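Binary enterotoxin of Clostridium perfringens component a (Clostridium perfringens, PDB 5WTZ) probably transfers ADP-ribose from NAD+ to actin as the enzymatic component of a binary, iota-like enterotoxin. Local coordinates at residues A[233-238]-A[373-378]. Sequence-based numbering, arbitrary orientation.
Sequences PWLKEL and VSVAEG
L235 reaches across to A376 with both of its methyls: CD1 meets the A376 CB at 3.6 Å, and CD2 lies 3.5 Å from the A376 CA. L235 CG stands anti to the backbone N (chi1 -178°), extending the side chain toward the loop, and chi2 then sets the two methyls. Its CB, nearer the helix, packs on CG2 of V375. V375 CG2 also comes up to the edge of the W234 indole, near the ring plane, 4.2 Å from W234 CE3, so one methyl touches both helix residues. Farther along the benzo ring, W234 CH2 meets V373 CG1 at 3.8 Å, the methyl approaching obliquely, with the two side chains side by side and pointing the same way. The side-chain contacts are all apolar, and no hydrogen bond crosses between the segments. They join the C-terminal part of helix 220-237 to the short 3-10 turn after strand 370-372, within the NAD-bound ADP-ribosyltransferase domain. A376 N bonds to V373 O at 3.2 Å, closing that turn. The indole is held from several directions: NE1 donates to A285 O, Y231 packs edge-to-face, and L238 CD2 lies over one face, offset toward the rim. V373 also touches L250 and E384, both NAD-binding residues, and its side chain comes within about 6 Å of the bound NAD (nearest atoms), while S374 OG hydrogen-bonds to E384 N.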
loop_
_atom_site.group_PDB
_atom_site.type_symbol
_atom_site.label_atom_id
_atom_site.label_comp_id
_atom_site.label_asym_id
_atom_site.label_seq_id
_atom_site.Cartn_x
_atom_site.Cartn_y
_atom_site.Cartn_z
ATOM N N PRO A 233 -15.709 -11.812 -19.956
ATOM C CA PRO A 233 -16.019 -13.206 -20.296
ATOM C C PRO A 233 -16.574 -13.993 -19.104
ATOM O O PRO A 233 -17.392 -14.892 -19.307
ATOM C CB PRO A 233 -14.666 -13.781 -20.736
ATOM C CG PRO A 233 -13.788 -12.584 -20.997
ATOM C CD PRO A 233 -14.258 -11.548 -20.036
ATOM N N TRP A 234 -16.134 -13.656 -17.892
ATOM C CA TRP A 234 -16.628 -14.298 -16.672
ATOM C C TRP A 234 -18.142 -14.156 -16.547
ATOM O O TRP A 234 -18.853 -15.135 -16.309
ATOM C CB TRP A 234 -15.936 -13.704 -15.441
ATOM C CG TRP A 234 -16.537 -14.104 -14.114
ATOM C CD1 TRP A 234 -16.280 -15.249 -13.400
ATOM C CD2 TRP A 234 -17.449 -13.338 -13.316
ATOM N NE1 TRP A 234 -16.985 -15.244 -12.218
ATOM C CE2 TRP A 234 -17.724 -14.093 -12.149
ATOM C CE3 TRP A 234 -18.077 -12.098 -13.482
ATOM C CZ2 TRP A 234 -18.592 -13.644 -11.153
ATOM C CZ3 TRP A 234 -18.935 -11.656 -12.492
ATOM C CH2 TRP A 234 -19.187 -12.428 -11.344
ATOM N N LEU A 235 -18.622 -12.930 -16.715
ATOM C CA LEU A 235 -20.040 -12.626 -16.613
ATOM C C LEU A 235 -20.864 -13.469 -17.584
ATOM O O LEU A 235 -21.975 -13.876 -17.262
ATOM C CB LEU A 235 -20.283 -11.136 -16.871
ATOM C CG LEU A 235 -21.734 -10.659 -16.751
ATOM C CD1 LEU A 235 -22.195 -10.734 -15.301
ATOM C CD2 LEU A 235 -21.901 -9.258 -17.315
ATOM N N LYS A 236 -20.306 -13.740 -18.761
ATOM C CA LYS A 236 -20.963 -14.586 -19.760
ATOM C C LYS A 236 -21.202 -16.008 -19.276
ATOM O O LYS A 236 -22.272 -16.580 -19.497
ATOM C CB LYS A 236 -20.135 -14.645 -21.046
ATOM C CG LYS A 236 -20.659 -13.767 -22.166
ATOM C CD LYS A 236 -19.823 -13.919 -23.427
ATOM C CE LYS A 236 -19.502 -12.562 -24.025
ATOM N NZ LYS A 236 -20.646 -11.617 -23.916
ATOM N N GLU A 237 -20.195 -16.585 -18.635
ATOM C CA GLU A 237 -20.244 -17.981 -18.233
ATOM C C GLU A 237 -21.103 -18.230 -16.991
ATOM O O GLU A 237 -21.252 -19.378 -16.585
ATOM C CB GLU A 237 -18.834 -18.507 -17.962
ATOM C CG GLU A 237 -17.794 -18.194 -19.018
ATOM C CD GLU A 237 -16.647 -19.187 -18.997
ATOM O OE1 GLU A 237 -16.834 -20.303 -18.464
ATOM O OE2 GLU A 237 -15.552 -18.841 -19.487
ATOM N N LEU A 238 -21.645 -17.181 -16.370
ATOM C CA LEU A 238 -22.440 -17.394 -15.155
ATOM C C LEU A 238 -23.731 -18.142 -15.473
ATOM O O LEU A 238 -24.401 -17.813 -16.453
ATOM C CB LEU A 238 -22.782 -16.079 -14.466
ATOM C CG LEU A 238 -21.653 -15.298 -13.790
ATOM C CD1 LEU A 238 -22.224 -14.177 -12.947
ATOM C CD2 LEU A 238 -20.746 -16.210 -12.948
ATOM N N VAL A 373 -17.058 -7.989 -10.096
ATOM C CA VAL A 373 -18.473 -8.261 -10.306
ATOM C C VAL A 373 -19.188 -7.075 -10.957
ATOM O O VAL A 373 -20.264 -7.239 -11.522
ATOM C CB VAL A 373 -19.174 -8.638 -8.970
ATOM C CG1 VAL A 373 -18.663 -9.987 -8.445
ATOM C CG2 VAL A 373 -19.008 -7.529 -7.934
ATOM N N SER A 374 -18.567 -5.896 -10.907
ATOM C CA SER A 374 -19.160 -4.686 -11.470
ATOM C C SER A 374 -19.200 -4.640 -13.005
ATOM O O SER A 374 -19.684 -3.657 -13.569
ATOM C CB SER A 374 -18.416 -3.455 -10.957
ATOM O OG SER A 374 -18.399 -3.430 -9.545
ATOM N N VAL A 375 -18.707 -5.677 -13.681
ATOM C CA VAL A 375 -18.873 -5.755 -15.137
ATOM C C VAL A 375 -20.330 -5.993 -15.475
ATOM O O VAL A 375 -20.802 -5.623 -16.557
ATOM C CB VAL A 375 -18.041 -6.879 -15.786
ATOM C CG1 VAL A 375 -16.575 -6.559 -15.707
ATOM C CG2 VAL A 375 -18.346 -8.226 -15.146
ATOM N N ALA A 376 -21.036 -6.622 -14.538
ATOM C CA ALA A 376 -22.449 -6.934 -14.712
ATOM C C ALA A 376 -23.258 -5.663 -14.895
ATOM O O ALA A 376 -22.885 -4.611 -14.379
ATOM C CB ALA A 376 -22.967 -7.731 -13.523
ATOM N N GLU A 377 -24.352 -5.762 -15.645
ATOM C CA GLU A 377 -25.251 -4.634 -15.843
ATOM C C GLU A 377 -25.755 -4.104 -14.507
ATOM O O GLU A 377 -26.123 -4.878 -13.625
ATOM C CB GLU A 377 -26.455 -5.030 -16.706
ATOM C CG GLU A 377 -26.151 -5.397 -18.142
ATOM C CD GLU A 377 -27.423 -5.724 -18.917
ATOM O OE1 GLU A 377 -28.297 -4.833 -19.001
ATOM O OE2 GLU A 377 -27.557 -6.859 -19.433
ATOM N N GLY A 378 -25.770 -2.787 -14.359
ATOM C CA GLY A 378 -26.399 -2.185 -13.204
ATOM C C GLY A 378 -25.442 -1.722 -12.136
ATOM O O GLY A 378 -25.872 -1.293 -11.067
#